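Local coordinates for protein GDP-perosamine synthase (Caulobacter crescentus, PDB 3BN1) that catalyses the pyridoxal 5'-phosphate-dependent transfer of an amino group from L-glutamate to GDP-4-keto-6-deoxy-D-mannose, giving GDP-perosamine for O-antigen synthesis, at residues H55-N60 and D204-M209; L70-I75 and R210-Q215. All coordinates share one frame; numbering follows the deposited sequence.

Contact 1 of 2, residues H55-N60 and D204-M209; sequences HAIACN and DLAAKM
The imidazole of His55 lies over the methyl of Ala206, whose CB stands 3.8 Å from the ring centroid and 22° off the ring normal, a CH-pi contact made over one face and shifted toward the rim. It illustrates how the central sheet of an aspartate aminotransferase-like fold is covered: strand 55-59, an outermost strand of the seven-stranded mixed sheet, runs nearly parallel to residues 204-209 of helix 203-213, the axes of the two short segments making an angle of 16° and approaching to 9.2 Å. The Ala206 methyl faces both His55 and Ile57. Beyond the ring, His55 NE2 is hydrogen-bonded to Asp203 at the start of the same helix, which should limit rotation of the imidazole while its face rests on the methyl. Two residues along the strand, Ile57 places CG1 anti to its own carbonyl carbon (chi1 -60°), and this branch carries CD1 to the helix. There CD1 meets Ala206 CB at 3.9 Å. Met209, about one helical turn on, reaches across Ile57 at about a right angle; its extended chain also packs on Ile198 of the adjoining strand and on Ala69. Its sulfur, SD, lies 4.1 Å from Ile57 CD1.

Contact 2 of 2, residues L70-I75 and R210-Q215; sequences LVAMGI and RLLRGQ. With ACT (acetate ion), chain E.
Leu212 points one methyl, CD1, at the last turn of helix 62-72, where Val71 and Ala72 receive it together. The side chains of Leu212 and Val71 lie aslant to one another and touch through one methyl each: Leu212 CD1 lies 3.8 Å from Val71 CG1. The Val71 branch that does the touching is the one anti to its backbone N (chi1 173°). On the neighbouring residue the leucine meets backbone as well as side chain, for Leu212 CD1 also lies 3.8 Å from Ala72 N and 4.2 Å from Ala72 CB. The contact is small and no hydrogen bond crosses it, a case of two helix ends that meet through one leucine methyl.

Both helices stop close to this point. Helix 62-72 closes in a Schellman motif, with Ile75 N bonded to Leu70 O at 2.9 Å and Gly74 taking the positive phi of 82°; Gly214 is where the other chain segment leaves helical geometry. Just beyond, Gln215 bends at chi2 and gives a nearly straight hydrogen bond, 168° at the hydrogen, from NE2 to O of an acetate ion 3.1 Å away, probably acquired from the crystallisation liquor and also held by Arg233. The same amide nitrogen is hydrogen-bonded to Thr63 of the second subunit, bringing the segment to the dimer interface.

Around this contact, Leu212 also packs on Leu68 and on Ile227 of a loop, Val71 touches Cys98 of helix 90-98, and Arg210 and Arg213 form salt bridges with Glu44 and reach strand 55-59.

Overall arrangement
From the N terminus, strand 55-59 is followed at once by helix 62-72, and each finds its partner only after the chain has run through the other six strands of the sheet. Helix 203-213 supplies both: its earlier part closes contact 1 over 143 intervening residues, and its last turn closes contact 2 over 134. Because the segments alternate along the chain, the two closures cross. Their centres lie about 8 Å apart, and they touch directly: Met209 CG packs on Ala72 CB, while Arg210 NH1 and Arg213 NH1 probably bond to the carbonyl oxygens of Ala56 and Ala58. One helix thereby ties the edge of the sheet to the helix that follows it.

Contact 1 of 2, residues H55-N60 and D204-M209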
ATOM      1  N   HIS A  55      15.384 -10.374 -11.085  1.00 13.33           N
ATOM      2  CA  HIS A  55      14.023 -10.216 -10.600  1.00 14.20           C
ATOM      3  C   HIS A  55      13.584  -8.810 -10.364  1.00 12.26           C
ATOM      4  O   HIS A  55      14.371  -7.971  -9.937  1.00 11.36           O
ATOM      5  CB  HIS A  55      13.896 -10.926  -9.270  1.00  7.33           C
ATOM      6  CG  HIS A  55      14.543 -12.274  -9.239  1.00 28.80           C
ATOM      7  ND1 HIS A  55      13.933 -13.398  -9.755  1.00 23.27           N
ATOM      8  CD2 HIS A  55      15.726 -12.686  -8.718  1.00 16.03           C
ATOM      9  CE1 HIS A  55      14.742 -14.437  -9.607  1.00 14.65           C
ATOM     10  NE2 HIS A  55      15.817 -14.038  -8.948  1.00 19.13           N
ATOM     11  N   ALA A  56      12.294  -8.609 -10.532  1.00 14.46           N
ATOM     12  CA  ALA A  56      11.710  -7.313 -10.170  1.00 10.70           C
ATOM     13  C   ALA A  56      10.327  -7.620  -9.580  1.00  8.25           C
ATOM     14  O   ALA A  56       9.528  -8.396 -10.144  1.00 17.46           O
ATOM     15  CB  ALA A  56      11.642  -6.386 -11.318  1.00  9.92           C
ATOM     16  N   ILE A  57      10.101  -7.075  -8.399  1.00  6.66           N
ATOM     17  CA  ILE A  57       8.877  -7.265  -7.615  1.00  3.99           C
ATOM     18  C   ILE A  57       8.113  -5.959  -7.468  1.00  4.21           C
ATOM     19  O   ILE A  57       8.552  -5.043  -6.766  1.00  8.50           O
ATOM     20  CB  ILE A  57       9.251  -7.852  -6.198  1.00  6.54           C
ATOM     21  CG1 ILE A  57       9.969  -9.223  -6.272  1.00 12.67           C
ATOM     22  CG2 ILE A  57       7.961  -8.077  -5.350  1.00  6.06           C
ATOM     23  CD1 ILE A  57      11.524  -9.211  -6.462  1.00  5.12           C
ATOM     24  N   ALA A  58       6.996  -5.856  -8.195  1.00  8.67           N
ATOM     25  CA  ALA A  58       6.146  -4.679  -8.253  1.00 16.12           C
ATOM     26  C   ALA A  58       5.350  -4.556  -6.953  1.00 13.34           C
ATOM     27  O   ALA A  58       4.742  -5.505  -6.473  1.00 10.35           O
ATOM     28  CB  ALA A  58       5.189  -4.811  -9.398  1.00 11.35           C
ATOM     29  N   CYS A  59       5.344  -3.366  -6.389  1.00  7.06           N
ATOM     30  CA  CYS A  59       4.687  -3.100  -5.077  1.00  4.37           C
ATOM     31  C   CYS A  59       3.768  -1.901  -5.223  1.00 13.95           C
ATOM     32  O   CYS A  59       3.837  -1.147  -6.204  1.00 10.98           O
ATOM     33  CB  CYS A  59       5.833  -2.655  -4.156  1.00  6.23           C
ATOM     34  SG  CYS A  59       7.045  -3.976  -3.813  1.00 13.55           S
ATOM     35  N   ASN A  60       2.964  -1.655  -4.210  1.00  6.68           N
ATOM     36  CA  ASN A  60       2.075  -0.527  -4.327  1.00  6.33           C
ATOM     37  C   ASN A  60       2.651   0.873  -4.160  1.00  6.48           C
ATOM     38  O   ASN A  60       1.999   1.848  -4.509  1.00 12.94           O
ATOM     39  CB  ASN A  60       0.778  -0.738  -3.560  1.00 10.56           C
ATOM     40  CG  ASN A  60       1.005  -1.127  -2.110  1.00 16.82           C
ATOM     41  OD1 ASN A  60       0.049  -1.299  -1.356  1.00 16.26           O
ATOM     42  ND2 ASN A  60       2.253  -1.305  -1.721  1.00  5.47           N
ATOM     43  N   ASP A 204      16.309 -16.375  -3.722  1.00 14.66           N
ATOM     44  CA  ASP A 204      15.548 -16.653  -2.543  1.00 15.90           C
ATOM     45  C   ASP A 204      14.992 -15.380  -1.937  1.00 15.31           C
ATOM     46  O   ASP A 204      13.927 -15.392  -1.322  1.00 11.77           O
ATOM     47  CB  ASP A 204      16.435 -17.431  -1.570  1.00 19.83           C
ATOM     48  CG  ASP A 204      16.652 -18.912  -1.991  1.00 99.89           C
ATOM     49  OD1 ASP A 204      16.395 -19.305  -3.155  1.00 58.86           O
ATOM     50  OD2 ASP A 204      17.104 -19.720  -1.147  1.00 64.74           O
ATOM     51  N   LEU A 205      15.746 -14.302  -2.067  1.00 19.44           N
ATOM     52  CA  LEU A 205      15.276 -13.056  -1.523  1.00 25.61           C
ATOM     53  C   LEU A 205      14.065 -12.669  -2.340  1.00 27.71           C
ATOM     54  O   LEU A 205      13.101 -12.173  -1.790  1.00 14.11           O
ATOM     55  CB  LEU A 205      16.351 -11.988  -1.614  1.00 26.88           C
ATOM     56  CG  LEU A 205      16.119 -10.745  -0.754  1.00 47.32           C
ATOM     57  CD1 LEU A 205      16.317 -10.948   0.777  1.00 22.18           C
ATOM     58  CD2 LEU A 205      17.114  -9.730  -1.281  1.00 36.80           C
ATOM     59  N   ALA A 206      14.106 -12.878  -3.652  1.00 13.17           N
ATOM     60  CA  ALA A 206      12.965 -12.472  -4.432  1.00 10.69           C
ATOM     61  C   ALA A 206      11.741 -13.274  -4.003  1.00  9.87           C
ATOM     62  O   ALA A 206      10.636 -12.739  -3.940  1.00 11.79           O
ATOM     63  CB  ALA A 206      13.233 -12.643  -5.938  1.00  9.89           C
ATOM     64  N   ALA A 207      11.906 -14.584  -3.774  1.00 12.72           N
ATOM     65  CA  ALA A 207      10.743 -15.429  -3.431  1.00  9.63           C
ATOM     66  C   ALA A 207      10.129 -14.962  -2.108  1.00 14.95           C
ATOM     67  O   ALA A 207       8.908 -14.835  -1.959  1.00 14.30           O
ATOM     68  CB  ALA A 207      11.197 -16.869  -3.277  1.00  9.82           C
ATOM     69  N   LYS A 208      11.004 -14.689  -1.152  1.00  5.17           N
ATOM     70  CA  LYS A 208      10.538 -14.274   0.167  1.00 11.21           C
ATOM     71  C   LYS A 208       9.772 -12.946   0.029  1.00 17.10           C
ATOM     72  O   LYS A 208       8.800 -12.703   0.727  1.00 12.99           O
ATOM     73  CB  LYS A 208      11.766 -14.019   1.039  1.00  6.81           C
ATOM     74  CG  LYS A 208      11.873 -14.825   2.309  1.00 39.55           C
ATOM     75  CD  LYS A 208      13.354 -15.204   2.596  1.00 99.89           C
ATOM     76  CE  LYS A 208      14.387 -14.340   1.833  1.00 99.89           C
ATOM     77  NZ  LYS A 208      15.851 -14.677   2.010  1.00 37.26           N
ATOM     78  N   MET A 209      10.266 -12.076  -0.848  1.00  8.93           N
ATOM     79  CA  MET A 209       9.670 -10.786  -1.138  1.00 22.59           C
ATOM     80  C   MET A 209       8.304 -11.041  -1.768  1.00 18.45           C
ATOM     81  O   MET A 209       7.333 -10.383  -1.365  1.00 10.62           O
ATOM     82  CB  MET A 209      10.569  -9.981  -2.077  1.00 17.70           C
ATOM     83  CG  MET A 209      11.787  -9.310  -1.402  1.00 10.51           C
ATOM     84  SD  MET A 209      12.975  -8.743  -2.676  1.00 16.22           S
ATOM     85  CE  MET A 209      14.337  -8.016  -1.680  1.00  5.37           C
TER

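Contact 2 of 2, residues L70-I75 and R210-Q215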
ATOM      1  N   LEU A  70      13.443  -4.771   3.264  1.00 14.39           N
ATOM      2  CA  LEU A  70      14.180  -4.901   4.531  1.00  6.91           C
ATOM      3  C   LEU A  70      13.678  -6.136   5.277  1.00 10.22           C
ATOM      4  O   LEU A  70      14.432  -6.920   5.856  1.00 12.10           O
ATOM      5  CB  LEU A  70      13.882  -3.713   5.417  1.00 14.13           C
ATOM      6  CG  LEU A  70      14.552  -2.457   4.877  1.00 10.29           C
ATOM      7  CD1 LEU A  70      14.052  -1.174   5.558  1.00  7.71           C
ATOM      8  CD2 LEU A  70      16.116  -2.533   4.840  1.00 15.44           C
ATOM      9  N   VAL A  71      12.358  -6.265   5.320  1.00 11.11           N
ATOM     10  CA  VAL A  71      11.810  -7.401   6.057  1.00  5.37           C
ATOM     11  C   VAL A  71      12.323  -8.696   5.403  1.00 11.52           C
ATOM     12  O   VAL A  71      12.837  -9.587   6.099  1.00 18.68           O
ATOM     13  CB  VAL A  71      10.289  -7.352   6.130  1.00  4.30           C
ATOM     14  CG1 VAL A  71       9.767  -8.668   6.751  1.00  6.78           C
ATOM     15  CG2 VAL A  71       9.808  -6.122   7.011  1.00  7.88           C
ATOM     16  N   ALA A  72      12.268  -8.774   4.071  1.00 11.76           N
ATOM     17  CA  ALA A  72      12.782  -9.934   3.305  1.00  9.64           C
ATOM     18  C   ALA A  72      14.244 -10.228   3.599  1.00  5.83           C
ATOM     19  O   ALA A  72      14.616 -11.373   3.791  1.00 12.85           O
ATOM     20  CB  ALA A  72      12.635  -9.710   1.818  1.00  8.99           C
ATOM     21  N   MET A  73      15.069  -9.200   3.722  1.00  8.88           N
ATOM     22  CA  MET A  73      16.469  -9.415   4.082  1.00 11.57           C
ATOM     23  C   MET A  73      16.597  -9.736   5.570  1.00 12.74           C
ATOM     24  O   MET A  73      17.691  -9.904   6.095  1.00 19.82           O
ATOM     25  CB  MET A  73      17.276  -8.178   3.822  1.00  7.91           C
ATOM     26  CG  MET A  73      17.147  -7.722   2.403  1.00 22.70           C
ATOM     27  SD  MET A  73      18.469  -6.565   2.081  1.00 30.94           S
ATOM     28  CE  MET A  73      17.797  -5.171   2.785  1.00  7.18           C
ATOM     29  N   GLY A  74      15.483  -9.811   6.272  1.00 13.10           N
ATOM     30  CA  GLY A  74      15.574 -10.165   7.675  1.00 16.29           C
ATOM     31  C   GLY A  74      15.921  -9.036   8.645  1.00 29.71           C
ATOM     32  O   GLY A  74      16.278  -9.361   9.767  1.00 11.84           O
ATOM     33  N   ILE A  75      15.752  -7.753   8.295  1.00 12.01           N
ATOM     34  CA  ILE A  75      16.030  -6.647   9.262  1.00 15.37           C
ATOM     35  C   ILE A  75      14.917  -6.563  10.301  1.00 24.62           C
ATOM     36  O   ILE A  75      13.752  -6.677   9.991  1.00 12.52           O
ATOM     37  CB  ILE A  75      16.149  -5.276   8.573  1.00 12.66           C
ATOM     38  CG1 ILE A  75      17.074  -5.381   7.355  1.00 16.73           C
ATOM     39  CG2 ILE A  75      16.278  -4.025   9.572  1.00  5.00           C
ATOM     40  CD1 ILE A  75      18.533  -5.607   7.673  1.00 17.00           C
ATOM     41  N   ARG A 210       8.196 -11.983  -2.720  1.00 12.02           N
ATOM     42  CA  ARG A 210       6.871 -12.226  -3.273  1.00 13.54           C
ATOM     43  C   ARG A 210       5.940 -12.847  -2.210  1.00 11.93           C
ATOM     44  O   ARG A 210       4.739 -12.527  -2.154  1.00 12.25           O
ATOM     45  CB  ARG A 210       6.905 -13.059  -4.562  1.00 18.02           C
ATOM     46  CG  ARG A 210       8.102 -12.766  -5.459  1.00 18.77           C
ATOM     47  CD  ARG A 210       7.759 -13.003  -6.946  1.00 20.10           C
ATOM     48  NE  ARG A 210       8.757 -12.490  -7.905  1.00 24.23           N
ATOM     49  CZ  ARG A 210       8.603 -11.382  -8.634  1.00 57.57           C
ATOM     50  NH1 ARG A 210       9.581 -11.028  -9.449  1.00 31.52           N
ATOM     51  NH2 ARG A 210       7.479 -10.647  -8.600  1.00 14.25           N
ATOM     52  N   LEU A 211       6.513 -13.685  -1.344  1.00 11.06           N
ATOM     53  CA  LEU A 211       5.747 -14.287  -0.250  1.00 15.25           C
ATOM     54  C   LEU A 211       5.101 -13.207   0.650  1.00 12.18           C
ATOM     55  O   LEU A 211       3.882 -13.228   0.933  1.00 10.91           O
ATOM     56  CB  LEU A 211       6.658 -15.174   0.605  1.00  6.79           C
ATOM     57  CG  LEU A 211       5.826 -15.907   1.690  1.00  8.65           C
ATOM     58  CD1 LEU A 211       4.716 -16.810   1.175  1.00  6.52           C
ATOM     59  CD2 LEU A 211       6.822 -16.705   2.506  1.00 14.41           C
ATOM     60  N   LEU A 212       5.934 -12.285   1.118  1.00  8.68           N
ATOM     61  CA  LEU A 212       5.448 -11.180   2.003  1.00  2.35           C
ATOM     62  C   LEU A 212       4.521 -10.199   1.321  1.00  8.14           C
ATOM     63  O   LEU A 212       3.560  -9.721   1.905  1.00  7.30           O
ATOM     64  CB  LEU A 212       6.633 -10.378   2.523  1.00  3.05           C
ATOM     65  CG  LEU A 212       7.539 -11.147   3.502  1.00 12.23           C
ATOM     66  CD1 LEU A 212       8.938 -10.484   3.565  1.00 15.67           C
ATOM     67  CD2 LEU A 212       6.880 -11.175   4.936  1.00  7.97           C
ATOM     68  N   ARG A 213       4.820  -9.904   0.075  1.00  5.05           N
ATOM     69  CA  ARG A 213       4.011  -8.961  -0.707  1.00  2.14           C
ATOM     70  C   ARG A 213       2.570  -9.425  -0.781  1.00 18.89           C
ATOM     71  O   ARG A 213       1.648  -8.616  -0.714  1.00  8.83           O
ATOM     72  CB  ARG A 213       4.568  -8.855  -2.127  1.00  4.55           C
ATOM     73  CG  ARG A 213       3.773  -7.818  -2.960  1.00 18.51           C
ATOM     74  CD  ARG A 213       4.273  -7.727  -4.385  1.00 12.45           C
ATOM     75  NE  ARG A 213       4.096  -8.995  -5.088  1.00 10.95           N
ATOM     76  CZ  ARG A 213       4.432  -9.212  -6.368  1.00 24.94           C
ATOM     77  NH1 ARG A 213       4.941  -8.264  -7.186  1.00  7.53           N
ATOM     78  NH2 ARG A 213       4.260 -10.432  -6.853  1.00 13.98           N
ATOM     79  N   GLY A 214       2.412 -10.732  -0.970  1.00 12.01           N
ATOM     80  CA  GLY A 214       1.109 -11.379  -1.158  1.00  9.35           C
ATOM     81  C   GLY A 214       0.484 -11.932   0.105  1.00 22.31           C
ATOM     82  O   GLY A 214      -0.002 -13.078   0.125  1.00  7.67           O
ATOM     83  N   GLN A 215       0.421 -11.047   1.107  1.00  7.29           N
ATOM     84  CA  GLN A 215      -0.199 -11.335   2.398  1.00  9.14           C
ATOM     85  C   GLN A 215       0.410 -12.527   3.087  1.00 11.19           C
ATOM     86  O   GLN A 215      -0.230 -13.070   3.962  1.00 11.28           O
ATOM     87  CB  GLN A 215      -1.697 -11.517   2.299  1.00  2.31           C
ATOM     88  CG  GLN A 215      -2.432 -10.262   1.764  1.00  4.96           C
ATOM     89  CD  GLN A 215      -2.863  -9.307   2.846  1.00  4.73           C
ATOM     90  OE1 GLN A 215      -2.197  -9.223   3.877  1.00 10.20           O
ATOM     91  NE2 GLN A 215      -4.061  -8.712   2.709  1.00  9.41           N
TER
HETATM   92  C   ACT E 372      -6.293 -10.402  -0.039  1.00 33.64           C
HETATM   93  O   ACT E 372      -5.914  -9.244   0.308  1.00 11.03           O
HETATM   94  OXT ACT E 372      -5.430 -11.278  -0.612  1.00 15.54           O
HETATM   95  CH3 ACT E 372      -7.706 -10.841   0.227  1.00 14.15           C